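Local structure of BlEst2 (Bacillus licheniformis, 6WPX) at residues Ala306-Ser320 with Phe353-Trp367. The protein probably hydrolyses ester bonds as an alpha/beta-hydrolase lipase, made as a propeptide form whose C-terminal domain is autoinhibitory. Residues are numbered along the deposited sequence; the frame is centred on the assembly and turned at random.
Sequences AVEKGVKEITVHWLS and FVHSAAIKNPAAGTW
Two antiparallel ladders join 306-320 to 353-367 across the two sheets of a beta-sandwich-like unit: strands 313-320 and 353-360 pair within a five-stranded sheet, and loops 308-312 and 361-364 link this ladder to a second, V307 with G365, in a four-stranded one. In the long ladder, backbone hydrogen bonds link I314, V316, W318 and S320 to I359, A357, H355 and F353. K312 and E313 form a classic beta bulge against D386. Between the sheets P362 is the wedge: its CG lies 3.7 Å from V311 CG1 and 3.8 Å from I314 CG1, and the V307 side chain crosses it at about a right angle. I314 CD1 comes over one face of the W367 indole, while chi1 169° puts V307 CG1 anti to the backbone N and CG2 anti to the carbonyl carbon, where CG2 reaches W367 CD1 at 3.4 Å. The indole NE1 donates an almost straight hydrogen bond (173°) to A363 O, 2.7 Å away and in the ring plane, fixing the ring's rotation. A leucine in place of W367 would probably leave A363 O without this donor and open a gap beside V307 and I314. On the sheet face turned to helix 218-224, V354 CG2 packs on L319 CG. There H317 is hydrogen-bonded at both nitrogens, NE2 to T315 OG1, itself hydrogen-bonded to T384 OG1, and ND1 to S356 OG at 2.8 Å, near the ring plane.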
ATOM      1  N   ALA A 306      23.898  -9.036   5.779  1.00 20.71           N
ATOM      2  CA  ALA A 306      25.055  -8.389   5.205  1.00 21.10           C
ATOM      3  C   ALA A 306      24.727  -6.929   4.916  1.00 26.20           C
ATOM      4  O   ALA A 306      23.618  -6.589   4.477  1.00 26.26           O
ATOM      5  CB  ALA A 306      25.450  -9.087   3.908  1.00 22.33           C
ATOM      6  N   VAL A 307      25.708  -6.068   5.168  1.00 23.82           N
ATOM      7  CA  VAL A 307      25.644  -4.660   4.799  1.00 23.54           C
ATOM      8  C   VAL A 307      26.900  -4.497   3.968  1.00 29.68           C
ATOM      9  O   VAL A 307      28.004  -4.666   4.488  1.00 30.06           O
ATOM     10  CB  VAL A 307      25.587  -3.662   5.982  1.00 26.50           C
ATOM     11  CG1 VAL A 307      25.785  -2.215   5.491  1.00 27.07           C
ATOM     12  CG2 VAL A 307      24.264  -3.789   6.738  1.00 24.35           C
ATOM     13  N   GLU A 308      26.734  -4.222   2.677  1.00 26.76           N
ATOM     14  CA  GLU A 308      27.860  -4.021   1.776  1.00 29.19           C
ATOM     15  C   GLU A 308      28.597  -2.693   2.096  1.00 35.88           C
ATOM     16  O   GLU A 308      28.104  -1.866   2.873  1.00 34.66           O
ATOM     17  CB  GLU A 308      27.385  -4.077   0.305  1.00 30.17           C
ATOM     18  CG  GLU A 308      26.532  -2.903  -0.148  1.00 32.04           C
ATOM     19  CD  GLU A 308      25.036  -3.017   0.094  1.00 39.05           C
ATOM     20  OE1 GLU A 308      24.596  -3.923   0.841  1.00 25.93           O
ATOM     21  OE2 GLU A 308      24.299  -2.162  -0.449  1.00 29.03           O
ATOM     22  N   LYS A 309      29.774  -2.497   1.507  1.00 36.39           N
ATOM     23  CA  LYS A 309      30.538  -1.253   1.658  1.00 37.77           C
ATOM     24  C   LYS A 309      29.788  -0.154   0.915  1.00 39.69           C
ATOM     25  O   LYS A 309      29.107  -0.449  -0.068  1.00 37.93           O
ATOM     26  CB  LYS A 309      31.961  -1.405   1.058  1.00 42.91           C
ATOM     27  CG  LYS A 309      32.890  -2.329   1.832  1.00 57.91           C
ATOM     28  CD  LYS A 309      34.288  -2.371   1.232  1.00 70.02           C
ATOM     29  CE  LYS A 309      35.045  -3.597   1.677  1.00 81.34           C
ATOM     30  NZ  LYS A 309      36.369  -3.702   1.011  1.00 92.50           N
ATOM     31  N   GLY A 310      29.928   1.094   1.371  1.00 36.42           N
ATOM     32  CA  GLY A 310      29.335   2.249   0.706  1.00 35.29           C
ATOM     33  C   GLY A 310      27.859   2.502   0.932  1.00 37.12           C
ATOM     34  O   GLY A 310      27.231   3.237   0.161  1.00 37.38           O
ATOM     35  N   VAL A 311      27.295   1.941   2.013  1.00 30.13           N
ATOM     36  CA  VAL A 311      25.873   2.168   2.303  1.00 27.05           C
ATOM     37  C   VAL A 311      25.749   3.501   3.033  1.00 33.20           C
ATOM     38  O   VAL A 311      26.429   3.724   4.038  1.00 35.33           O
ATOM     39  CB  VAL A 311      25.213   0.974   3.067  1.00 28.02           C
ATOM     40  CG1 VAL A 311      23.767   1.287   3.460  1.00 26.85           C
ATOM     41  CG2 VAL A 311      25.252  -0.289   2.233  1.00 27.01           C
ATOM     42  N   LYS A 312      24.871   4.377   2.534  1.00 29.18           N
ATOM     43  CA  LYS A 312      24.640   5.697   3.107  1.00 30.27           C
ATOM     44  C   LYS A 312      23.769   5.601   4.356  1.00 34.13           C
ATOM     45  O   LYS A 312      23.974   6.344   5.320  1.00 33.71           O
ATOM     46  CB  LYS A 312      24.003   6.615   2.054  1.00 33.10           C
ATOM     47  CG  LYS A 312      24.050   8.106   2.387  1.00 57.45           C
ATOM     48  CD  LYS A 312      25.460   8.701   2.305  1.00 63.35           C
ATOM     49  CE  LYS A 312      25.435  10.205   2.409  1.00 67.66           C
ATOM     50  NZ  LYS A 312      24.994  10.839   1.139  1.00 76.39           N
ATOM     51  N   GLU A 313      22.809   4.661   4.341  1.00 28.54           N
ATOM     52  CA  GLU A 313      21.867   4.459   5.425  1.00 27.72           C
ATOM     53  C   GLU A 313      21.174   3.130   5.302  1.00 29.97           C
ATOM     54  O   GLU A 313      20.882   2.663   4.206  1.00 29.69           O
ATOM     55  CB  GLU A 313      20.780   5.562   5.400  1.00 29.16           C
ATOM     56  CG  GLU A 313      19.920   5.613   6.656  1.00 39.07           C
ATOM     57  CD  GLU A 313      18.832   6.668   6.704  1.00 55.39           C
ATOM     58  OE1 GLU A 313      18.252   6.993   5.645  1.00 57.16           O
ATOM     59  OE2 GLU A 313      18.519   7.134   7.822  1.00 46.82           O
ATOM     60  N   ILE A 314      20.843   2.559   6.449  1.00 25.58           N
ATOM     61  CA  ILE A 314      19.979   1.405   6.560  1.00 22.43           C
ATOM     62  C   ILE A 314      18.857   1.819   7.507  1.00 22.76           C
ATOM     63  O   ILE A 314      19.093   2.570   8.449  1.00 20.62           O
ATOM     64  CB  ILE A 314      20.666   0.063   7.006  1.00 24.18           C
ATOM     65  CG1 ILE A 314      21.431   0.200   8.345  1.00 24.49           C
ATOM     66  CG2 ILE A 314      21.564  -0.526   5.893  1.00 25.55           C
ATOM     67  CD1 ILE A 314      21.821  -1.132   9.032  1.00 21.35           C
ATOM     68  N   THR A 315      17.644   1.339   7.239  1.00 19.66           N
ATOM     69  CA  THR A 315      16.520   1.447   8.167  1.00 18.60           C
ATOM     70  C   THR A 315      16.281  -0.007   8.515  1.00 22.08           C
ATOM     71  O   THR A 315      16.412  -0.878   7.646  1.00 19.74           O
ATOM     72  CB  THR A 315      15.327   2.267   7.675  1.00 20.89           C
ATOM     73  OG1 THR A 315      14.543   1.518   6.742  1.00 18.69           O
ATOM     74  CG2 THR A 315      15.724   3.659   7.114  1.00 21.35           C
ATOM     75  N   VAL A 316      16.055  -0.278   9.792  1.00 19.44           N
ATOM     76  CA  VAL A 316      15.960  -1.635  10.336  1.00 18.21           C
ATOM     77  C   VAL A 316      14.651  -1.731  11.089  1.00 18.80           C
ATOM     78  O   VAL A 316      14.383  -0.923  11.972  1.00 19.39           O
ATOM     79  CB  VAL A 316      17.195  -1.945  11.236  1.00 22.23           C
ATOM     80  CG1 VAL A 316      17.188  -3.390  11.730  1.00 21.20           C
ATOM     81  CG2 VAL A 316      18.503  -1.641  10.519  1.00 22.62           C
ATOM     82  N   HIS A 317      13.816  -2.683  10.693  1.00 14.09           N
ATOM     83  CA  HIS A 317      12.487  -2.831  11.255  1.00 14.24           C
ATOM     84  C   HIS A 317      12.202  -4.233  11.706  1.00 19.93           C
ATOM     85  O   HIS A 317      12.385  -5.173  10.934  1.00 19.42           O
ATOM     86  CB  HIS A 317      11.421  -2.416  10.212  1.00 13.13           C
ATOM     87  CG  HIS A 317      11.749  -1.135   9.542  1.00 15.79           C
ATOM     88  ND1 HIS A 317      11.342   0.074  10.070  1.00 16.82           N
ATOM     89  CD2 HIS A 317      12.489  -0.904   8.438  1.00 16.16           C
ATOM     90  CE1 HIS A 317      11.856   1.001   9.283  1.00 15.89           C
ATOM     91  NE2 HIS A 317      12.547   0.461   8.286  1.00 16.01           N
ATOM     92  N   TRP A 318      11.687  -4.366  12.930  1.00 18.47           N
ATOM     93  CA  TRP A 318      11.236  -5.659  13.424  1.00 18.79           C
ATOM     94  C   TRP A 318       9.731  -5.508  13.670  1.00 20.18           C
ATOM     95  O   TRP A 318       9.318  -4.873  14.637  1.00 20.80           O
ATOM     96  CB  TRP A 318      11.991  -6.089  14.692  1.00 18.56           C
ATOM     97  CG  TRP A 318      11.643  -7.478  15.155  1.00 20.13           C
ATOM     98  CD1 TRP A 318      10.596  -7.842  15.953  1.00 23.27           C
ATOM     99  CD2 TRP A 318      12.351  -8.689  14.840  1.00 19.93           C
ATOM    100  NE1 TRP A 318      10.614  -9.204  16.168  1.00 22.63           N
ATOM    101  CE2 TRP A 318      11.669  -9.752  15.478  1.00 23.15           C
ATOM    102  CE3 TRP A 318      13.472  -8.987  14.036  1.00 20.98           C
ATOM    103  CZ2 TRP A 318      12.112 -11.080  15.398  1.00 21.99           C
ATOM    104  CZ3 TRP A 318      13.884 -10.312  13.923  1.00 22.23           C
ATOM    105  CH2 TRP A 318      13.226 -11.336  14.626  1.00 22.84           C
ATOM    106  N   LEU A 319       8.916  -6.036  12.756  1.00 16.41           N
ATOM    107  CA  LEU A 319       7.448  -5.997  12.892  1.00 15.42           C
ATOM    108  C   LEU A 319       7.037  -7.196  13.681  1.00 19.30           C
ATOM    109  O   LEU A 319       7.549  -8.282  13.442  1.00 18.90           O
ATOM    110  CB  LEU A 319       6.737  -6.010  11.533  1.00 14.85           C
ATOM    111  CG  LEU A 319       6.833  -4.737  10.678  1.00 17.83           C
ATOM    112  CD1 LEU A 319       8.169  -4.680   9.916  1.00 17.68           C
ATOM    113  CD2 LEU A 319       5.672  -4.676   9.723  1.00 19.17           C
ATOM    114  N   SER A 320       6.142  -6.997  14.656  1.00 19.17           N
ATOM    115  CA  SER A 320       5.675  -8.057  15.549  1.00 20.33           C
ATOM    116  C   SER A 320       4.193  -7.857  15.890  1.00 24.44           C
ATOM    117  O   SER A 320       3.657  -6.772  15.691  1.00 22.73           O
ATOM    118  CB  SER A 320       6.491  -8.037  16.840  1.00 24.37           C
ATOM    119  OG  SER A 320       6.063  -9.044  17.753  1.00 25.76           O
ATOM    120  N   PHE A 353       2.859  -4.082  15.592  1.00 23.17           N
ATOM    121  CA  PHE A 353       3.852  -3.154  16.110  1.00 22.21           C
ATOM    122  C   PHE A 353       5.113  -3.264  15.302  1.00 22.78           C
ATOM    123  O   PHE A 353       5.373  -4.299  14.692  1.00 18.90           O
ATOM    124  CB  PHE A 353       4.141  -3.431  17.606  1.00 24.52           C
ATOM    125  CG  PHE A 353       2.903  -3.245  18.452  1.00 27.13           C
ATOM    126  CD1 PHE A 353       2.026  -4.302  18.670  1.00 30.98           C
ATOM    127  CD2 PHE A 353       2.562  -1.994  18.952  1.00 28.98           C
ATOM    128  CE1 PHE A 353       0.856  -4.120  19.420  1.00 33.30           C
ATOM    129  CE2 PHE A 353       1.391  -1.816  19.703  1.00 33.85           C
ATOM    130  CZ  PHE A 353       0.558  -2.884  19.947  1.00 32.27           C
ATOM    131  N   VAL A 354       5.890  -2.204  15.317  1.00 20.31           N
ATOM    132  CA  VAL A 354       7.162  -2.153  14.620  1.00 20.27           C
ATOM    133  C   VAL A 354       8.180  -1.427  15.470  1.00 24.24           C
ATOM    134  O   VAL A 354       7.907  -0.352  15.999  1.00 24.67           O
ATOM    135  CB  VAL A 354       7.074  -1.623  13.140  1.00 23.16           C
ATOM    136  CG1 VAL A 354       6.628  -0.152  13.051  1.00 23.60           C
ATOM    137  CG2 VAL A 354       8.376  -1.856  12.373  1.00 21.77           C
ATOM    138  N   HIS A 355       9.333  -2.055  15.633  1.00 20.90           N
ATOM    139  CA  HIS A 355      10.491  -1.469  16.285  1.00 21.66           C
ATOM    140  C   HIS A 355      11.368  -1.016  15.137  1.00 24.11           C
ATOM    141  O   HIS A 355      11.717  -1.837  14.273  1.00 22.86           O
ATOM    142  CB  HIS A 355      11.249  -2.501  17.120  1.00 23.27           C
ATOM    143  CG  HIS A 355      10.421  -3.192  18.147  1.00 28.57           C
ATOM    144  ND1 HIS A 355      10.489  -2.835  19.478  1.00 32.43           N
ATOM    145  CD2 HIS A 355       9.566  -4.230  18.013  1.00 31.39           C
ATOM    146  CE1 HIS A 355       9.679  -3.664  20.116  1.00 33.04           C
ATOM    147  NE2 HIS A 355       9.087  -4.513  19.275  1.00 32.56           N
ATOM    148  N   SER A 356      11.704   0.273  15.094  1.00 19.77           N
ATOM    149  CA  SER A 356      12.517   0.781  14.003  1.00 18.23           C
ATOM    150  C   SER A 356      13.749   1.508  14.448  1.00 26.11           C
ATOM    151  O   SER A 356      13.807   2.072  15.546  1.00 26.37           O
ATOM    152  CB  SER A 356      11.715   1.699  13.092  1.00 18.98           C
ATOM    153  OG  SER A 356      10.596   1.015  12.562  1.00 19.66           O
ATOM    154  N   ALA A 357      14.741   1.513  13.550  1.00 22.49           N
ATOM    155  CA  ALA A 357      15.997   2.230  13.740  1.00 23.99           C
ATOM    156  C   ALA A 357      16.503   2.661  12.373  1.00 28.83           C
ATOM    157  O   ALA A 357      16.164   2.053  11.356  1.00 26.94           O
ATOM    158  CB  ALA A 357      17.038   1.349  14.434  1.00 24.58           C
ATOM    159  N   ALA A 358      17.271   3.737  12.358  1.00 28.19           N
ATOM    160  CA  ALA A 358      17.904   4.265  11.162  1.00 29.09           C
ATOM    161  C   ALA A 358      19.366   4.501  11.526  1.00 34.95           C
ATOM    162  O   ALA A 358      19.665   5.162  12.532  1.00 35.98           O
ATOM    163  CB  ALA A 358      17.228   5.554  10.714  1.00 29.94           C
ATOM    164  N   ILE A 359      20.272   3.870  10.762  1.00 31.48           N
ATOM    165  CA  ILE A 359      21.714   3.950  10.992  1.00 32.51           C
ATOM    166  C   ILE A 359      22.372   4.612   9.797  1.00 34.40           C
ATOM    167  O   ILE A 359      22.326   4.078   8.683  1.00 30.65           O
ATOM    168  CB  ILE A 359      22.363   2.569  11.329  1.00 35.78           C
ATOM    169  CG1 ILE A 359      21.808   1.953  12.625  1.00 36.81           C
ATOM    170  CG2 ILE A 359      23.891   2.650  11.394  1.00 38.00           C
ATOM    171  CD1 ILE A 359      20.690   0.955  12.395  1.00 44.08           C
ATOM    172  N   LYS A 360      23.005   5.769  10.044  1.00 31.64           N
ATOM    173  CA  LYS A 360      23.735   6.511   9.016  1.00 31.73           C
ATOM    174  C   LYS A 360      25.077   5.830   8.832  1.00 34.27           C
ATOM    175  O   LYS A 360      25.670   5.363   9.816  1.00 34.71           O
ATOM    176  CB  LYS A 360      23.939   7.974   9.449  1.00 34.45           C
ATOM    177  CG  LYS A 360      22.643   8.763   9.686  1.00 45.69           C
ATOM    178  CD  LYS A 360      22.837   9.881  10.750  1.00 55.59           C
ATOM    179  CE  LYS A 360      22.825  11.289  10.193  1.00 63.55           C
ATOM    180  NZ  LYS A 360      23.147  12.311  11.233  1.00 65.16           N
ATOM    181  N   ASN A 361      25.559   5.766   7.576  1.00 30.58           N
ATOM    182  CA  ASN A 361      26.849   5.180   7.200  1.00 31.34           C
ATOM    183  C   ASN A 361      27.174   3.905   7.982  1.00 36.40           C
ATOM    184  O   ASN A 361      28.160   3.869   8.735  1.00 37.61           O
ATOM    185  CB  ASN A 361      27.995   6.203   7.339  1.00 35.41           C
ATOM    186  CG  ASN A 361      27.757   7.488   6.603  1.00 53.52           C
ATOM    187  OD1 ASN A 361      27.547   8.524   7.214  1.00 56.99           O
ATOM    188  ND2 ASN A 361      27.653   7.420   5.288  1.00 41.81           N
ATOM    189  N   PRO A 362      26.336   2.853   7.859  1.00 31.66           N
ATOM    190  CA  PRO A 362      26.602   1.630   8.629  1.00 30.08           C
ATOM    191  C   PRO A 362      27.888   0.941   8.198  1.00 35.19           C
ATOM    192  O   PRO A 362      28.202   0.935   7.010  1.00 34.41           O
ATOM    193  CB  PRO A 362      25.376   0.768   8.344  1.00 30.08           C
ATOM    194  CG  PRO A 362      24.891   1.217   7.022  1.00 34.91           C
ATOM    195  CD  PRO A 362      25.128   2.698   7.014  1.00 32.24           C
ATOM    196  N   ALA A 363      28.629   0.374   9.168  1.00 31.88           N
ATOM    197  CA  ALA A 363      29.859  -0.355   8.910  1.00 33.41           C
ATOM    198  C   ALA A 363      29.531  -1.583   8.044  1.00 37.21           C
ATOM    199  O   ALA A 363      28.491  -2.215   8.239  1.00 34.45           O
ATOM    200  CB  ALA A 363      30.483  -0.794  10.231  1.00 35.10           C
ATOM    201  N   ALA A 364      30.379  -1.875   7.052  1.00 35.41           N
ATOM    202  CA  ALA A 364      30.177  -3.017   6.162  1.00 33.69           C
ATOM    203  C   ALA A 364      30.479  -4.279   6.904  1.00 36.55           C
ATOM    204  O   ALA A 364      31.362  -4.291   7.763  1.00 36.70           O
ATOM    205  CB  ALA A 364      31.074  -2.915   4.947  1.00 35.38           C
ATOM    206  N   GLY A 365      29.750  -5.337   6.573  1.00 31.45           N
ATOM    207  CA  GLY A 365      29.939  -6.631   7.207  1.00 30.58           C
ATOM    208  C   GLY A 365      28.626  -7.255   7.622  1.00 32.29           C
ATOM    209  O   GLY A 365      27.557  -6.849   7.153  1.00 31.22           O
ATOM    210  N   THR A 366      28.708  -8.269   8.479  1.00 27.44           N
ATOM    211  CA  THR A 366      27.543  -8.992   8.947  1.00 26.29           C
ATOM    212  C   THR A 366      27.008  -8.363  10.224  1.00 29.66           C
ATOM    213  O   THR A 366      27.658  -8.402  11.280  1.00 31.20           O
ATOM    214  CB  THR A 366      27.873 -10.484   9.188  1.00 30.49           C
ATOM    215  OG1 THR A 366      28.565 -10.998   8.059  1.00 27.55           O
ATOM    216  CG2 THR A 366      26.617 -11.324   9.482  1.00 23.01           C
ATOM    217  N   TRP A 367      25.818  -7.818  10.122  1.00 22.99           N
ATOM    218  CA  TRP A 367      25.080  -7.260  11.243  1.00 23.06           C
ATOM    219  C   TRP A 367      24.155  -8.355  11.704  1.00 25.24           C
ATOM    220  O   TRP A 367      23.949  -9.322  10.984  1.00 24.63           O
ATOM    221  CB  TRP A 367      24.225  -6.073  10.787  1.00 22.09           C
ATOM    222  CG  TRP A 367      25.008  -4.831  10.538  1.00 24.70           C
ATOM    223  CD1 TRP A 367      25.973  -4.646   9.593  1.00 28.24           C
ATOM    224  CD2 TRP A 367      24.919  -3.608  11.270  1.00 25.40           C
ATOM    225  NE1 TRP A 367      26.467  -3.371   9.670  1.00 29.01           N
ATOM    226  CE2 TRP A 367      25.830  -2.703  10.685  1.00 30.36           C
ATOM    227  CE3 TRP A 367      24.109  -3.161  12.329  1.00 27.15           C
ATOM    228  CZ2 TRP A 367      26.004  -1.397  11.162  1.00 30.14           C
ATOM    229  CZ3 TRP A 367      24.254  -1.851  12.774  1.00 29.34           C
ATOM    230  CH2 TRP A 367      25.199  -0.992  12.199  1.00 30.69           C
TER
HETATM  231  O   HOH W   1      28.540   0.500   4.554  1.00 18.80           O
HETATM  232  O   HOH W   2      28.856   3.138   5.347  1.00 33.75           O